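Local coordinates for protein EXOU (Pseudomonas aeruginosa, PDB 4AKX) that probably acts as a phospholipase toxin that is delivered by the type III secretion system and is held in a complex with its chaperone SpcU, at residues Thr78-Ser83 with Asp343-Glu348; Gly89-Gly94 with Glu429-Arg434; Glu493-Ile498 with Asn543-Gln548. All coordinates share one frame; numbering follows the deposited sequence.

Contact 1 (Thr78-Ser83 with Asp343-Glu348); sequences TSLVLS and DNLILE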
ATOM      1  N   THR B  78      -9.292  41.575 -17.398  1.00 82.28           N
ATOM      2  CA  THR B  78      -8.107  42.238 -17.856  1.00 83.00           C
ATOM      3  C   THR B  78      -7.282  41.355 -18.757  1.00 83.75           C
ATOM      4  O   THR B  78      -6.155  41.708 -19.101  1.00 83.97           O
ATOM      5  CB  THR B  78      -7.227  42.671 -16.686  1.00 84.01           C
ATOM      6  OG1 THR B  78      -6.857  41.508 -15.935  1.00 89.14           O
ATOM      7  CG2 THR B  78      -7.960  43.690 -15.781  1.00 81.44           C
ATOM      8  N   SER B  79      -7.827  40.198 -19.131  1.00 86.75           N
ATOM      9  CA  SER B  79      -7.039  39.193 -19.856  1.00 87.92           C
ATOM     10  C   SER B  79      -7.801  38.217 -20.721  1.00 86.91           C
ATOM     11  O   SER B  79      -8.888  37.756 -20.370  1.00 84.04           O
ATOM     12  CB  SER B  79      -6.083  38.432 -18.924  1.00 89.91           C
ATOM     13  OG  SER B  79      -4.792  39.030 -18.939  1.00 94.84           O
ATOM     14  N   LEU B  80      -7.170  37.877 -21.843  1.00 90.58           N
ATOM     15  CA  LEU B  80      -7.778  37.093 -22.908  1.00 93.69           C
ATOM     16  C   LEU B  80      -6.831  35.967 -23.286  1.00 96.76           C
ATOM     17  O   LEU B  80      -5.736  36.221 -23.812  1.00100.60           O
ATOM     18  CB  LEU B  80      -8.048  37.982 -24.128  1.00 90.62           C
ATOM     19  CG  LEU B  80      -8.942  37.461 -25.261  1.00 91.15           C
ATOM     20  CD1 LEU B  80     -10.001  36.473 -24.791  1.00 91.97           C
ATOM     21  CD2 LEU B  80      -9.591  38.630 -25.979  1.00 90.21           C
ATOM     22  N   VAL B  81      -7.242  34.732 -22.991  1.00 95.47           N
ATOM     23  CA  VAL B  81      -6.406  33.567 -23.240  1.00 95.76           C
ATOM     24  C   VAL B  81      -7.017  32.785 -24.380  1.00 97.32           C
ATOM     25  O   VAL B  81      -8.141  32.311 -24.275  1.00 98.91           O
ATOM     26  CB  VAL B  81      -6.277  32.661 -21.989  1.00 97.84           C
ATOM     27  CG1 VAL B  81      -5.484  31.399 -22.304  1.00 96.02           C
ATOM     28  CG2 VAL B  81      -5.621  33.415 -20.839  1.00 98.51           C
ATOM     29  N   LEU B  82      -6.259  32.643 -25.463  1.00 99.68           N
ATOM     30  CA  LEU B  82      -6.760  32.043 -26.700  1.00102.59           C
ATOM     31  C   LEU B  82      -6.065  30.722 -26.960  1.00101.39           C
ATOM     32  O   LEU B  82      -4.842  30.686 -27.156  1.00 95.66           O
ATOM     33  CB  LEU B  82      -6.498  32.990 -27.867  1.00105.15           C
ATOM     34  CG  LEU B  82      -7.663  33.352 -28.778  1.00106.70           C
ATOM     35  CD1 LEU B  82      -8.968  33.268 -28.015  1.00108.37           C
ATOM     36  CD2 LEU B  82      -7.452  34.766 -29.303  1.00107.10           C
ATOM     37  N   SER B  83      -6.836  29.639 -26.931  1.00103.52           N
ATOM     38  CA  SER B  83      -6.264  28.310 -27.087  1.00111.10           C
ATOM     39  C   SER B  83      -6.266  27.884 -28.559  1.00117.72           C
ATOM     40  O   SER B  83      -7.143  28.279 -29.325  1.00122.97           O
ATOM     41  CB  SER B  83      -7.019  27.309 -26.238  1.00113.42           C
ATOM     42  OG  SER B  83      -8.341  27.166 -26.715  1.00123.83           O
ATOM     43  N   ASP B 343      -9.540  38.632 -13.952  1.00 93.75           N
ATOM     44  CA  ASP B 343     -10.255  37.483 -14.453  1.00 91.51           C
ATOM     45  C   ASP B 343      -9.737  37.195 -15.833  1.00 92.22           C
ATOM     46  O   ASP B 343      -9.173  38.071 -16.494  1.00 94.42           O
ATOM     47  CB  ASP B 343     -11.744  37.801 -14.549  1.00 93.95           C
ATOM     48  CG  ASP B 343     -12.543  37.227 -13.402  1.00 97.66           C
ATOM     49  OD1 ASP B 343     -11.982  37.102 -12.295  1.00100.26           O
ATOM     50  OD2 ASP B 343     -13.734  36.890 -13.613  1.00 97.49           O
ATOM     51  N   ASN B 344      -9.970  35.975 -16.285  1.00 93.10           N
ATOM     52  CA  ASN B 344      -9.636  35.584 -17.633  1.00 91.35           C
ATOM     53  C   ASN B 344     -10.845  35.169 -18.419  1.00 93.51           C
ATOM     54  O   ASN B 344     -11.723  34.478 -17.908  1.00 94.87           O
ATOM     55  CB  ASN B 344      -8.652  34.445 -17.600  1.00 89.75           C
ATOM     56  CG  ASN B 344      -7.308  34.889 -17.136  1.00 88.65           C
ATOM     57  OD1 ASN B 344      -6.627  35.624 -17.838  1.00 92.26           O
ATOM     58  ND2 ASN B 344      -6.925  34.484 -15.933  1.00 87.14           N
ATOM     59  N   LEU B 345     -10.900  35.602 -19.669  1.00 95.83           N
ATOM     60  CA  LEU B 345     -11.829  35.010 -20.619  1.00 97.36           C
ATOM     61  C   LEU B 345     -11.053  33.995 -21.419  1.00 97.74           C
ATOM     62  O   LEU B 345     -10.114  34.357 -22.144  1.00101.16           O
ATOM     63  CB  LEU B 345     -12.431  36.076 -21.540  1.00 95.05           C
ATOM     64  CG  LEU B 345     -13.613  35.641 -22.414  1.00 94.37           C
ATOM     65  CD1 LEU B 345     -14.566  34.702 -21.700  1.00 92.14           C
ATOM     66  CD2 LEU B 345     -14.354  36.863 -22.929  1.00 96.34           C
ATOM     67  N   ILE B 346     -11.391  32.726 -21.243  1.00 93.55           N
ATOM     68  CA  ILE B 346     -10.612  31.685 -21.848  1.00 94.73           C
ATOM     69  C   ILE B 346     -11.449  31.056 -22.925  1.00 99.78           C
ATOM     70  O   ILE B 346     -12.479  30.456 -22.632  1.00106.76           O
ATOM     71  CB  ILE B 346     -10.202  30.619 -20.825  1.00 96.45           C
ATOM     72  CG1 ILE B 346      -9.674  31.277 -19.544  1.00 99.05           C
ATOM     73  CG2 ILE B 346      -9.133  29.715 -21.409  1.00 95.69           C
ATOM     74  CD1 ILE B 346     -10.039  30.545 -18.259  1.00 98.28           C
ATOM     75  N   LEU B 347     -11.018  31.216 -24.177  1.00102.65           N
ATOM     76  CA  LEU B 347     -11.687  30.605 -25.337  1.00105.47           C
ATOM     77  C   LEU B 347     -10.991  29.316 -25.802  1.00111.96           C
ATOM     78  O   LEU B 347      -9.798  29.327 -26.152  1.00113.97           O
ATOM     79  CB  LEU B 347     -11.800  31.613 -26.486  1.00 99.91           C
ATOM     80  CG  LEU B 347     -12.646  32.845 -26.167  1.00 96.26           C
ATOM     81  CD1 LEU B 347     -12.265  34.009 -27.046  1.00 93.67           C
ATOM     82  CD2 LEU B 347     -14.129  32.541 -26.295  1.00 98.11           C
ATOM     83  N   GLU B 348     -11.756  28.219 -25.815  1.00119.26           N
ATOM     84  CA  GLU B 348     -11.215  26.872 -25.993  1.00123.32           C
ATOM     85  C   GLU B 348     -11.941  26.125 -27.111  1.00128.15           C
ATOM     86  O   GLU B 348     -13.136  26.352 -27.339  1.00125.05           O
ATOM     87  CB  GLU B 348     -11.338  26.093 -24.684  1.00127.28           C
ATOM     88  CG  GLU B 348     -10.177  25.149 -24.382  1.00134.78           C
ATOM     89  CD  GLU B 348     -10.442  24.260 -23.163  1.00142.64           C
ATOM     90  OE1 GLU B 348     -11.633  24.021 -22.842  1.00146.84           O
ATOM     91  OE2 GLU B 348      -9.461  23.794 -22.523  1.00141.09           O
TER
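Two parallel strands lie edge to edge here, with V81 opposite I346 at a CA-CA distance of 4.8 Å. L80, L82, L345 and L347 project from one face of the pair. On that face the bump is L347. Its CG lies anti to its carbonyl carbon (chi1 -62°), and CD1 reaches across the gap between the strands. There L347 CD1 meets L82 CD1 at 3.5 Å and L80 CD1 at 4.0 Å, so this one methyl touches both leucines of the other strand. L82 and L347 lie side by side, whereas L80 crosses L347 obliquely. L80 CD1 also rests on L345 CB at 4.1 Å. Helix 423-441 closes this face, with V435 against both L345 and L347. On the other face V81 and I346 stand alongside each other, V81 CG1 being 4.1 Å from I346 CG2. N344 crosses V81 obliquely and lays OD1 against V81 CG2 and S79 CB.

From S79 O onward the backbones are joined by a parallel ladder. L345 N gives to S79 O, V81 N to L345 O, and L347 N to V81 O. L345 N meets S79 O almost straight, at 172°. At the end of the strand S83 makes a double grip. Its N and its OG both donate to L347 O, and S83 OG lies 2.7 Å from L347 O on a carbonyl lone pair. S83 OG gets there by sitting between its own N and carbonyl carbon (chi1 66°). At the far end D343 turns its carboxylate away to R442, R74 and R340. The leucine face is apolar, and the ladder satisfies the backbone groups that face each other between the strands. Two bonds on one carbonyl fix the point where strand 77-82 runs into the glycine-rich loop of this patatin-like fold.

Contact 2 (Gly89-Gly94 with Glu429-Arg434); sequences GAAYPG and ERLQER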
ATOM      1  N   GLY B  89      -9.987  29.247 -36.414  1.00138.91           N
ATOM      2  CA  GLY B  89      -9.867  30.640 -35.977  1.00136.43           C
ATOM      3  C   GLY B  89     -10.588  31.660 -36.848  1.00140.05           C
ATOM      4  O   GLY B  89     -10.231  32.850 -36.861  1.00135.87           O
ATOM      5  N   ALA B  90     -11.598  31.191 -37.582  1.00141.06           N
ATOM      6  CA  ALA B  90     -12.520  32.066 -38.306  1.00138.67           C
ATOM      7  C   ALA B  90     -13.768  32.336 -37.468  1.00137.31           C
ATOM      8  O   ALA B  90     -14.629  33.131 -37.855  1.00133.91           O
ATOM      9  CB  ALA B  90     -12.900  31.447 -39.638  1.00141.29           C
ATOM     10  N   ALA B  91     -13.862  31.652 -36.324  1.00134.95           N
ATOM     11  CA  ALA B  91     -14.913  31.907 -35.340  1.00130.86           C
ATOM     12  C   ALA B  91     -14.517  33.072 -34.441  1.00125.61           C
ATOM     13  O   ALA B  91     -15.376  33.825 -33.961  1.00120.74           O
ATOM     14  CB  ALA B  91     -15.172  30.661 -34.513  1.00128.17           C
ATOM     15  N   TYR B  92     -13.202  33.237 -34.276  1.00124.70           N
ATOM     16  CA  TYR B  92     -12.598  34.181 -33.324  1.00121.58           C
ATOM     17  C   TYR B  92     -13.189  35.604 -33.316  1.00123.99           C
ATOM     18  O   TYR B  92     -13.321  36.206 -32.249  1.00120.76           O
ATOM     19  CB  TYR B  92     -11.085  34.257 -33.533  1.00118.55           C
ATOM     20  CG  TYR B  92     -10.280  33.163 -32.852  1.00117.70           C
ATOM     21  CD1 TYR B  92     -10.625  32.685 -31.584  1.00116.57           C
ATOM     22  CD2 TYR B  92      -9.131  32.644 -33.454  1.00117.13           C
ATOM     23  CE1 TYR B  92      -9.872  31.695 -30.954  1.00113.27           C
ATOM     24  CE2 TYR B  92      -8.370  31.663 -32.831  1.00116.59           C
ATOM     25  CZ  TYR B  92      -8.745  31.191 -31.583  1.00114.51           C
ATOM     26  OH  TYR B  92      -7.993  30.212 -30.977  1.00112.64           O
ATOM     27  N   PRO B  93     -13.526  36.154 -34.505  1.00127.79           N
ATOM     28  CA  PRO B  93     -14.108  37.504 -34.536  1.00128.32           C
ATOM     29  C   PRO B  93     -15.522  37.586 -33.954  1.00132.80           C
ATOM     30  O   PRO B  93     -16.013  38.693 -33.697  1.00133.37           O
ATOM     31  CB  PRO B  93     -14.132  37.849 -36.030  1.00128.61           C
ATOM     32  CG  PRO B  93     -13.122  36.949 -36.644  1.00130.77           C
ATOM     33  CD  PRO B  93     -13.188  35.678 -35.856  1.00129.48           C
ATOM     34  N   GLY B  94     -16.173  36.435 -33.763  1.00132.43           N
ATOM     35  CA  GLY B  94     -17.415  36.382 -32.992  1.00132.78           C
ATOM     36  C   GLY B  94     -17.241  37.048 -31.633  1.00130.89           C
ATOM     37  O   GLY B  94     -17.928  38.027 -31.306  1.00127.35           O
ATOM     38  N   GLU B 429     -21.390  34.063 -35.181  1.00136.07           N
ATOM     39  CA  GLU B 429     -22.663  34.368 -34.500  1.00138.53           C
ATOM     40  C   GLU B 429     -22.871  33.525 -33.227  1.00136.16           C
ATOM     41  O   GLU B 429     -23.243  34.058 -32.174  1.00129.50           O
ATOM     42  CB  GLU B 429     -23.852  34.183 -35.446  1.00146.84           C
ATOM     43  CG  GLU B 429     -25.174  34.722 -34.899  1.00154.05           C
ATOM     44  CD  GLU B 429     -26.370  33.808 -35.206  1.00160.88           C
ATOM     45  OE1 GLU B 429     -26.186  32.708 -35.844  1.00168.05           O
ATOM     46  OE2 GLU B 429     -27.501  34.191 -34.806  1.00162.29           O
ATOM     47  N   ARG B 430     -22.654  32.212 -33.340  1.00137.02           N
ATOM     48  CA  ARG B 430     -22.663  31.315 -32.179  1.00135.59           C
ATOM     49  C   ARG B 430     -21.748  31.842 -31.065  1.00129.29           C
ATOM     50  O   ARG B 430     -22.143  31.893 -29.899  1.00126.43           O
ATOM     51  CB  ARG B 430     -22.247  29.893 -32.586  1.00140.66           C
ATOM     52  CG  ARG B 430     -23.258  29.161 -33.467  1.00151.24           C
ATOM     53  CD  ARG B 430     -22.667  27.883 -34.065  1.00158.06           C
ATOM     54  NE  ARG B 430     -22.932  26.694 -33.245  1.00162.24           N
ATOM     55  CZ  ARG B 430     -23.668  25.645 -33.629  1.00165.78           C
ATOM     56  NH1 ARG B 430     -24.222  25.600 -34.836  1.00164.28           N
ATOM     57  NH2 ARG B 430     -23.841  24.623 -32.801  1.00170.86           N
ATOM     58  N   LEU B 431     -20.537  32.254 -31.446  1.00125.38           N
ATOM     59  CA  LEU B 431     -19.565  32.810 -30.508  1.00118.05           C
ATOM     60  C   LEU B 431     -20.026  34.144 -29.956  1.00116.51           C
ATOM     61  O   LEU B 431     -20.136  34.317 -28.749  1.00119.04           O
ATOM     62  CB  LEU B 431     -18.204  32.985 -31.171  1.00115.87           C
ATOM     63  CG  LEU B 431     -17.067  33.163 -30.164  1.00113.18           C
ATOM     64  CD1 LEU B 431     -17.173  32.103 -29.073  1.00111.81           C
ATOM     65  CD2 LEU B 431     -15.709  33.099 -30.850  1.00112.29           C
ATOM     66  N   GLN B 432     -20.278  35.092 -30.843  1.00113.43           N
ATOM     67  CA  GLN B 432     -20.880  36.340 -30.446  1.00112.22           C
ATOM     68  C   GLN B 432     -21.856  36.105 -29.294  1.00113.63           C
ATOM     69  O   GLN B 432     -21.737  36.738 -28.250  1.00110.93           O
ATOM     70  CB  GLN B 432     -21.591  36.973 -31.641  1.00116.48           C
ATOM     71  CG  GLN B 432     -22.345  38.258 -31.346  1.00117.75           C
ATOM     72  CD  GLN B 432     -21.424  39.443 -31.201  1.00115.71           C
ATOM     73  OE1 GLN B 432     -20.573  39.678 -32.049  1.00116.15           O
ATOM     74  NE2 GLN B 432     -21.585  40.195 -30.117  1.00114.95           N
ATOM     75  N   GLU B 433     -22.779  35.151 -29.473  1.00118.51           N
ATOM     76  CA  GLU B 433     -23.933  34.982 -28.568  1.00120.65           C
ATOM     77  C   GLU B 433     -23.582  34.332 -27.228  1.00117.28           C
ATOM     78  O   GLU B 433     -24.061  34.778 -26.191  1.00117.31           O
ATOM     79  CB  GLU B 433     -25.103  34.248 -29.267  1.00127.06           C
ATOM     80  CG  GLU B 433     -26.460  34.347 -28.558  1.00131.55           C
ATOM     81  CD  GLU B 433     -27.665  34.070 -29.476  1.00140.19           C
ATOM     82  OE1 GLU B 433     -27.592  34.399 -30.686  1.00142.47           O
ATOM     83  OE2 GLU B 433     -28.709  33.551 -28.983  1.00143.30           O
ATOM     84  N   ARG B 434     -22.741  33.300 -27.238  1.00116.47           N
ATOM     85  CA  ARG B 434     -22.272  32.702 -25.970  1.00117.69           C
ATOM     86  C   ARG B 434     -21.398  33.668 -25.164  1.00112.92           C
ATOM     87  O   ARG B 434     -21.582  33.831 -23.958  1.00109.60           O
ATOM     88  CB  ARG B 434     -21.499  31.394 -26.197  1.00118.94           C
ATOM     89  CG  ARG B 434     -22.222  30.337 -26.997  1.00123.03           C
ATOM     90  CD  ARG B 434     -23.692  30.273 -26.656  1.00129.60           C
ATOM     91  NE  ARG B 434     -24.424  29.604 -27.730  1.00140.24           N
ATOM     92  CZ  ARG B 434     -25.671  29.145 -27.629  1.00146.88           C
ATOM     93  NH1 ARG B 434     -26.351  29.284 -26.493  1.00150.63           N
ATOM     94  NH2 ARG B 434     -26.238  28.534 -28.663  1.00150.85           N
TER
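Segment 89-94 is an irregular turn that leads into helix 93-102, while segment 429-434 is regular helix. A90, A91 and Y92 have helical backbone angles but lack the regular bonds. G94 N donates to A91 O at 2.7 Å, which closes the turn. The turn ends the glycine-rich loop between strand 77-82 and helix 93-102, consistent with the patatin-like phospholipase family. The backbones come nearest at G94, whose CA is 4.3 Å from Q432 CA. G94 has no side chain, so its bare backbone lies directly against the helix. A CA-H...O contact joins Q432 CA to G94 O at 3.5 Å.

L431 is the main side chain. L431 CB rests on G94 CA at 3.9 Å. Chi1 of -163° sets CG anti to the backbone N, and chi2 of 47° then turns CD2 into the crook of the turn. L431 CD2 lies 3.2 Å from A91 O and also reaches Y92 CA and A91 CB. Q432 bends at chi2, and its end comes close to G94 O. OE1 and that carbonyl are both acceptors and form no hydrogen bond.

Further along helix 93-102, A95 extends the seat for L431, and L97 and A98 border Q432. P93 packs on F133 and S137 of helix 130-137. The Y92 ring meets F349, which follows E348 in the chain. The turn thus has helices 423-441 and 130-137 as neighbours, and Y92 reaches toward the strands, touching L82.

Contact 3 (Glu493-Ile498 with Asn543-Gln548); sequences ELTVAI and NVDHQQ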
ATOM      1  N   GLU B 493       8.273  57.599   3.403  1.00 62.27           N
ATOM      2  CA  GLU B 493       9.292  58.191   4.273  1.00 65.67           C
ATOM      3  C   GLU B 493      10.566  57.335   4.155  1.00 67.07           C
ATOM      4  O   GLU B 493      11.678  57.848   3.990  1.00 65.20           O
ATOM      5  CB  GLU B 493       8.754  58.273   5.707  1.00 63.09           C
ATOM      6  CG  GLU B 493       9.743  58.749   6.758  1.00 71.40           C
ATOM      7  CD  GLU B 493       9.183  58.674   8.196  1.00 83.74           C
ATOM      8  OE1 GLU B 493       7.940  58.516   8.364  1.00 95.40           O
ATOM      9  OE2 GLU B 493       9.987  58.763   9.169  1.00 83.26           O
ATOM     10  N   LEU B 494      10.352  56.019   4.110  1.00 64.01           N
ATOM     11  CA  LEU B 494      11.408  55.057   3.896  1.00 58.31           C
ATOM     12  C   LEU B 494      12.031  55.156   2.528  1.00 59.30           C
ATOM     13  O   LEU B 494      13.178  54.817   2.365  1.00 61.95           O
ATOM     14  CB  LEU B 494      10.873  53.651   4.091  1.00 51.85           C
ATOM     15  CG  LEU B 494      11.843  52.497   3.862  1.00 50.96           C
ATOM     16  CD1 LEU B 494      12.958  52.537   4.883  1.00 50.07           C
ATOM     17  CD2 LEU B 494      11.085  51.170   3.949  1.00 50.01           C
ATOM     18  N   THR B 495      11.253  55.552   1.532  1.00 61.80           N
ATOM     19  CA  THR B 495      11.756  55.625   0.152  1.00 60.89           C
ATOM     20  C   THR B 495      12.641  56.848  -0.046  1.00 65.46           C
ATOM     21  O   THR B 495      13.665  56.779  -0.753  1.00 70.53           O
ATOM     22  CB  THR B 495      10.609  55.621  -0.859  1.00 56.86           C
ATOM     23  OG1 THR B 495       9.809  54.460  -0.622  1.00 55.96           O
ATOM     24  CG2 THR B 495      11.131  55.566  -2.248  1.00 55.66           C
ATOM     25  N   VAL B 496      12.262  57.950   0.605  1.00 61.25           N
ATOM     26  CA  VAL B 496      13.088  59.158   0.637  1.00 59.28           C
ATOM     27  C   VAL B 496      14.442  58.859   1.231  1.00 58.14           C
ATOM     28  O   VAL B 496      15.430  59.426   0.824  1.00 62.26           O
ATOM     29  CB  VAL B 496      12.443  60.226   1.520  1.00 58.44           C
ATOM     30  CG1 VAL B 496      13.358  61.415   1.691  1.00 59.48           C
ATOM     31  CG2 VAL B 496      11.113  60.621   0.951  1.00 58.03           C
ATOM     32  N   ALA B 497      14.461  58.001   2.240  1.00 55.61           N
ATOM     33  CA  ALA B 497      15.694  57.579   2.870  1.00 54.91           C
ATOM     34  C   ALA B 497      16.598  56.776   1.906  1.00 54.58           C
ATOM     35  O   ALA B 497      17.722  57.222   1.553  1.00 57.20           O
ATOM     36  CB  ALA B 497      15.374  56.782   4.114  1.00 52.77           C
ATOM     37  N   ILE B 498      16.095  55.633   1.451  1.00 50.20           N
ATOM     38  CA  ILE B 498      16.794  54.850   0.469  1.00 53.18           C
ATOM     39  C   ILE B 498      17.380  55.727  -0.630  1.00 59.92           C
ATOM     40  O   ILE B 498      18.553  55.584  -0.939  1.00 66.53           O
ATOM     41  CB  ILE B 498      15.927  53.725  -0.156  1.00 50.53           C
ATOM     42  CG1 ILE B 498      15.609  52.639   0.856  1.00 45.86           C
ATOM     43  CG2 ILE B 498      16.681  53.028  -1.282  1.00 51.56           C
ATOM     44  CD1 ILE B 498      14.389  51.873   0.474  1.00 43.94           C
ATOM     45  N   ASN B 543       8.494  47.835  -7.216  1.00 84.10           N
ATOM     46  CA  ASN B 543       9.020  48.961  -6.437  1.00 76.90           C
ATOM     47  C   ASN B 543      10.556  48.940  -6.304  1.00 71.44           C
ATOM     48  O   ASN B 543      11.080  48.490  -5.309  1.00 73.97           O
ATOM     49  CB  ASN B 543       8.354  48.964  -5.050  1.00 76.47           C
ATOM     50  CG  ASN B 543       8.600  50.249  -4.268  1.00 81.00           C
ATOM     51  OD1 ASN B 543       9.737  50.659  -4.041  1.00 79.58           O
ATOM     52  ND2 ASN B 543       7.523  50.872  -3.820  1.00 90.85           N
ATOM     53  N   VAL B 544      11.260  49.438  -7.312  1.00 72.39           N
ATOM     54  CA  VAL B 544      12.742  49.408  -7.377  1.00 77.66           C
ATOM     55  C   VAL B 544      13.518  49.760  -6.088  1.00 84.03           C
ATOM     56  O   VAL B 544      14.638  49.270  -5.882  1.00 88.85           O
ATOM     57  CB  VAL B 544      13.289  50.348  -8.483  1.00 75.44           C
ATOM     58  CG1 VAL B 544      14.790  50.227  -8.570  1.00 77.69           C
ATOM     59  CG2 VAL B 544      12.682  50.025  -9.834  1.00 76.99           C
ATOM     60  N   ASP B 545      12.974  50.666  -5.273  1.00 80.78           N
ATOM     61  CA  ASP B 545      13.723  51.217  -4.144  1.00 77.94           C
ATOM     62  C   ASP B 545      13.649  50.334  -2.934  1.00 74.83           C
ATOM     63  O   ASP B 545      14.616  50.159  -2.212  1.00 78.27           O
ATOM     64  CB  ASP B 545      13.196  52.585  -3.786  1.00 83.09           C
ATOM     65  CG  ASP B 545      13.633  53.624  -4.756  1.00100.43           C
ATOM     66  OD1 ASP B 545      14.591  53.348  -5.515  1.00110.43           O
ATOM     67  OD2 ASP B 545      13.022  54.710  -4.776  1.00108.09           O
ATOM     68  N   HIS B 546      12.469  49.823  -2.672  1.00 70.39           N
ATOM     69  CA  HIS B 546      12.323  48.832  -1.663  1.00 62.84           C
ATOM     70  C   HIS B 546      13.145  47.638  -2.021  1.00 63.57           C
ATOM     71  O   HIS B 546      13.996  47.254  -1.241  1.00 67.54           O
ATOM     72  CB  HIS B 546      10.862  48.500  -1.464  1.00 61.16           C
ATOM     73  CG  HIS B 546      10.087  49.612  -0.827  1.00 64.06           C
ATOM     74  ND1 HIS B 546       8.737  49.600  -0.733  1.00 65.23           N
ATOM     75  CD2 HIS B 546      10.522  50.807  -0.225  1.00 69.09           C
ATOM     76  CE1 HIS B 546       8.332  50.711  -0.063  1.00 76.18           C
ATOM     77  NE2 HIS B 546       9.430  51.448   0.242  1.00 73.45           N
ATOM     78  N   GLN B 547      12.976  47.089  -3.228  1.00 63.45           N
ATOM     79  CA  GLN B 547      13.815  45.946  -3.665  1.00 64.97           C
ATOM     80  C   GLN B 547      15.299  46.273  -3.492  1.00 65.95           C
ATOM     81  O   GLN B 547      16.120  45.382  -3.314  1.00 66.20           O
ATOM     82  CB  GLN B 547      13.560  45.514  -5.127  1.00 61.11           C
ATOM     83  CG  GLN B 547      12.193  44.952  -5.433  1.00 65.33           C
ATOM     84  CD  GLN B 547      11.778  43.880  -4.456  1.00 73.61           C
ATOM     85  OE1 GLN B 547      12.307  42.778  -4.494  1.00 66.94           O
ATOM     86  NE2 GLN B 547      10.819  44.207  -3.548  1.00 75.92           N
ATOM     87  N   GLN B 548      15.647  47.551  -3.558  1.00 65.78           N
ATOM     88  CA  GLN B 548      17.051  47.898  -3.516  1.00 67.19           C
ATOM     89  C   GLN B 548      17.521  47.514  -2.141  1.00 63.64           C
ATOM     90  O   GLN B 548      18.597  46.957  -1.980  1.00 66.37           O
ATOM     91  CB  GLN B 548      17.288  49.392  -3.807  1.00 68.99           C
ATOM     92  CG  GLN B 548      18.761  49.773  -3.902  1.00 77.17           C
ATOM     93  CD  GLN B 548      19.018  51.237  -4.322  1.00 93.13           C
ATOM     94  OE1 GLN B 548      20.063  51.811  -3.984  1.00 95.28           O
ATOM     95  NE2 GLN B 548      18.086  51.830  -5.086  1.00 92.71           N
TER
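This is a crossed helix-helix contact in the middle helical domain of the toxin, between the long helix 474-502 and the start of helix 544-552. The local axes cross at 69° and approach to 9.6 Å. Three residues of the long helix carry the contact: L494, T495 and I498. I498 points toward the short helix, with CG1 anti to its carbonyl carbon (chi1 -68°). I498 CD1 lies 3.2 Å from D545 O and comes to the edge of the H546 ring, 4.1 Å from H546 CD2. T495 meets D545 at about a right angle. The methyl does the touching: T495 CG2 is 3.3 Å from D545 OD2 and also rests against D545 CB. T495 OG1 faces H546 NE2 at 3.2 Å, and it is hydrogen-bonded to F491 O one turn earlier in its own helix. L494 CD2 comes obliquely to the same ring, 4.1 Å from H546 NE2. H546 thus enters the angle between L494, T495 and I498.

N543 sets the start of the short helix. N543 OD1 accepts from H546 N at 3.2 Å, and the same OD1 lies over one face of the H546 ring, toward the rim. The cap therefore also backs the imidazole. L538 touches both L494 and H546, and M514 of helix 512-524 touches I498. The arrangement is that of an N-capped helix start docked steeply across the side of a longer helix, part of the packing of helices that makes up this helical domain.

In the fold
Contact 1 lies nearest the centre of the chain and joins two strands of the mixed sheet in the phospholipase region. It relies on backbone bonds and leucine packing. Contact 2, more peripheral but buried, has no hydrogen bond across it and relies on a leucine and a bare glycine. The two touch: L347 CD2 meets L431 CD1 at 4.1 Å, and L82 packs on Y92. Helix 423-441 serves both, covering the leucine face of contact 1 and forming half of contact 2. Contact 3 is separate, in the helical region. It is partly buried and mixes polar with apolar groups. Its centre is about 48 Å from that of contact 2, on the opposite side of the chain's centre.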